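Local coordinates for protein catechol O-methyltransferase (Mycobacterium tuberculosis, PDB 6JCL) that transfers a methyl group from S-adenosyl-L-methionine to a hydroxyl of catechol-like compounds, using a divalent metal cation, at residues 65-70 and 136-141. Numbering follows the deposited sequence.
Sequences LEIGTL and VFIDAD. With SR (strontium ion), chain J; SAH (S-adenosyl-L-homocysteine), chain I.
Glu66 and Phe137 stand side by side on one face of two adjacent parallel strands, whose directions differ by 5°. The extended Glu66 chain, with CG anti to the backbone N (chi1 171°), runs along the ring edge and brings OE2 to 3.4 Å from Phe137 CD2, near the ring plane; Ser74 OG hydrogen-bonds the same OE2. On the other face, the Val136 CG1 methyl lies along the CB-CG-CD2 branch of Leu65, closest to CD2 (3.9 Å). The ladder alternates between strands: Phe137 N donates to Leu65 O, Ile67 N to Phe137 O and Asp139 N to Ile67 O.

Past the last rung the Ala140 methyl is a bump from the turn, its CB set against both Ile67 CG2 (3.8 Å) and Ile67 O (3.6 Å). Here the chains draw together, Gly68 CA to Ala140 CA 4.1 Å, and with no side chain in the way Gly68 CA makes a nearly straight CA-H...O contact with Asp139 O (3.5 Å, 170° at H). They separate only at Thr69 and Asp141, around S-adenosyl-L-homocysteine, as expected at the C-terminal strand ends of a Rossmann-like methyltransferase. The ligand amine joins the two turns, donating to Gly68 O (2.8 Å) and Asp139 OD2 (2.9 Å). Both carboxylate oxygens of Asp139 also grip the strontium ion, which Asp165 and Asn166 help bind.

Strands 87-92 and 160-165 flank the pair within the sheet; helix 73-82 covers the Glu66 and Phe137 face, and helix 145-155 packs against Val136, Ile67 and Ile138.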
loop_
_atom_site.group_PDB
_atom_site.type_symbol
_atom_site.label_atom_id
_atom_site.label_comp_id
_atom_site.label_asym_id
_atom_site.label_seq_id
_atom_site.Cartn_x
_atom_site.Cartn_y
_atom_site.Cartn_z
ATOM N N LEU A 65 -12.881 9.779 -5.309
ATOM C CA LEU A 65 -13.806 9.168 -6.255
ATOM C C LEU A 65 -13.719 7.654 -6.104
ATOM O O LEU A 65 -12.623 7.090 -6.116
ATOM C CB LEU A 65 -13.485 9.579 -7.694
ATOM C CG LEU A 65 -14.242 8.833 -8.804
ATOM C CD1 LEU A 65 -15.757 9.110 -8.718
ATOM C CD2 LEU A 65 -13.705 9.264 -10.164
ATOM N N GLU A 66 -14.858 7.007 -5.917
ATOM C CA GLU A 66 -14.923 5.551 -5.883
ATOM C C GLU A 66 -15.895 5.059 -6.948
ATOM O O GLU A 66 -16.979 5.629 -7.137
ATOM C CB GLU A 66 -15.342 5.043 -4.516
ATOM C CG GLU A 66 -15.640 3.535 -4.501
ATOM C CD GLU A 66 -16.048 3.094 -3.113
ATOM O OE1 GLU A 66 -17.170 3.465 -2.701
ATOM O OE2 GLU A 66 -15.238 2.424 -2.426
ATOM N N ILE A 67 -15.490 4.023 -7.670
ATOM C CA ILE A 67 -16.335 3.428 -8.697
ATOM C C ILE A 67 -16.634 2.000 -8.247
ATOM O O ILE A 67 -15.736 1.147 -8.224
ATOM C CB ILE A 67 -15.665 3.474 -10.077
ATOM C CG1 ILE A 67 -15.098 4.887 -10.320
ATOM C CG2 ILE A 67 -16.673 3.146 -11.168
ATOM C CD1 ILE A 67 -14.434 5.075 -11.692
ATOM N N GLY A 68 -17.887 1.746 -7.862
ATOM C CA GLY A 68 -18.319 0.448 -7.358
ATOM C C GLY A 68 -18.551 0.471 -5.856
ATOM O O GLY A 68 -17.635 0.182 -5.087
ATOM N N THR A 69 -19.771 0.796 -5.430
ATOM C CA THR A 69 -20.062 1.041 -4.017
ATOM C C THR A 69 -20.423 -0.224 -3.253
ATOM O O THR A 69 -20.021 -0.385 -2.091
ATOM C CB THR A 69 -21.220 2.043 -3.897
ATOM O OG1 THR A 69 -20.961 3.181 -4.734
ATOM C CG2 THR A 69 -21.394 2.535 -2.447
ATOM N N LEU A 70 -21.201 -1.107 -3.884
ATOM C CA LEU A 70 -21.856 -2.233 -3.211
ATOM C C LEU A 70 -22.615 -1.709 -1.993
ATOM O O LEU A 70 -23.488 -0.855 -2.146
ATOM C CB LEU A 70 -20.839 -3.320 -2.835
ATOM C CG LEU A 70 -21.376 -4.693 -2.401
ATOM C CD1 LEU A 70 -22.332 -5.313 -3.440
ATOM C CD2 LEU A 70 -20.238 -5.664 -2.045
ATOM N N VAL A 136 -8.579 7.948 -6.362
ATOM C CA VAL A 136 -9.624 7.250 -7.096
ATOM C C VAL A 136 -9.479 5.771 -6.802
ATOM O O VAL A 136 -8.390 5.212 -6.978
ATOM C CB VAL A 136 -9.543 7.494 -8.615
ATOM C CG1 VAL A 136 -10.782 6.895 -9.339
ATOM C CG2 VAL A 136 -9.396 8.972 -8.903
ATOM N N PHE A 137 -10.560 5.145 -6.340
ATOM C CA PHE A 137 -10.585 3.701 -6.087
ATOM C C PHE A 137 -11.501 3.062 -7.114
ATOM O O PHE A 137 -12.692 3.379 -7.161
ATOM C CB PHE A 137 -11.078 3.403 -4.671
ATOM C CG PHE A 137 -11.152 1.932 -4.342
ATOM C CD1 PHE A 137 -10.097 1.075 -4.639
ATOM C CD2 PHE A 137 -12.287 1.408 -3.739
ATOM C CE1 PHE A 137 -10.179 -0.316 -4.327
ATOM C CE2 PHE A 137 -12.380 0.041 -3.426
ATOM C CZ PHE A 137 -11.319 -0.826 -3.728
ATOM N N ILE A 138 -10.957 2.160 -7.937
ATOM C CA ILE A 138 -11.696 1.601 -9.064
ATOM C C ILE A 138 -12.025 0.151 -8.732
ATOM O O ILE A 138 -11.128 -0.702 -8.642
ATOM C CB ILE A 138 -10.906 1.724 -10.375
ATOM C CG1 ILE A 138 -10.606 3.209 -10.656
ATOM C CG2 ILE A 138 -11.689 1.088 -11.542
ATOM C CD1 ILE A 138 -9.902 3.477 -11.989
ATOM N N ASP A 139 -13.310 -0.141 -8.552
ATOM C CA ASP A 139 -13.717 -1.460 -8.073
ATOM C C ASP A 139 -15.134 -1.791 -8.550
ATOM O O ASP A 139 -15.995 -2.201 -7.766
ATOM C CB ASP A 139 -13.622 -1.533 -6.546
ATOM C CG ASP A 139 -13.743 -2.971 -6.028
ATOM O OD1 ASP A 139 -13.412 -3.899 -6.815
ATOM O OD2 ASP A 139 -14.178 -3.171 -4.861
ATOM N N ALA A 140 -15.388 -1.648 -9.852
ATOM C CA ALA A 140 -16.737 -1.873 -10.376
ATOM C C ALA A 140 -16.747 -3.020 -11.387
ATOM O O ALA A 140 -16.227 -4.101 -11.076
ATOM C CB ALA A 140 -17.300 -0.567 -10.958
ATOM N N ASP A 141 -17.320 -2.820 -12.585
ATOM C CA ASP A 141 -17.311 -3.858 -13.628
ATOM C C ASP A 141 -15.933 -3.904 -14.286
ATOM O O ASP A 141 -15.436 -2.879 -14.772
ATOM C CB ASP A 141 -18.409 -3.624 -14.666
ATOM C CG ASP A 141 -18.423 -2.205 -15.219
ATOM O OD1 ASP A 141 -18.188 -1.252 -14.448
ATOM O OD2 ASP A 141 -18.693 -2.051 -16.424
HETATM SR SR SR J . -13.379 -5.664 -5.077
HETATM N N SAH I . -16.037 -1.453 -3.397
HETATM C CA SAH I . -16.983 -2.322 -2.679
HETATM C CB SAH I . -17.329 -3.531 -3.544
HETATM C CG SAH I . -17.809 -3.184 -4.950
HETATM S SD SAH I . -18.510 -4.659 -5.733
HETATM C C SAH I . -16.411 -2.773 -1.342
HETATM O O SAH I . -17.057 -2.692 -0.291
HETATM O OXT SAH I . -15.261 -3.194 -1.310
HETATM C "C5'" SAH I . -18.744 -3.947 -7.380
HETATM C "C4'" SAH I . -19.922 -2.972 -7.468
HETATM O "O4'" SAH I . -19.863 -2.345 -8.734
HETATM C "C3'" SAH I . -21.309 -3.625 -7.399
HETATM O "O3'" SAH I . -22.070 -2.969 -6.384
HETATM C "C2'" SAH I . -21.927 -3.387 -8.766
HETATM O "O2'" SAH I . -23.344 -3.260 -8.757
HETATM C "C1'" SAH I . -21.171 -2.136 -9.221
HETATM N N9 SAH I . -21.152 -1.907 -10.673
HETATM C C8 SAH I . -21.039 -2.863 -11.663
HETATM N N7 SAH I . -21.056 -2.219 -12.851
HETATM C C5 SAH I . -21.164 -0.885 -12.623
HETATM C C6 SAH I . -21.240 0.202 -13.492
HETATM N N6 SAH I . -21.207 0.043 -14.820
HETATM N N1 SAH I . -21.342 1.462 -12.951
HETATM C C2 SAH I . -21.404 1.645 -11.577
HETATM N N3 SAH I . -21.343 0.567 -10.719
HETATM C C4 SAH I . -21.225 -0.681 -11.256
HETATM O O HOH W 1 -14.215 -5.487 -2.681
#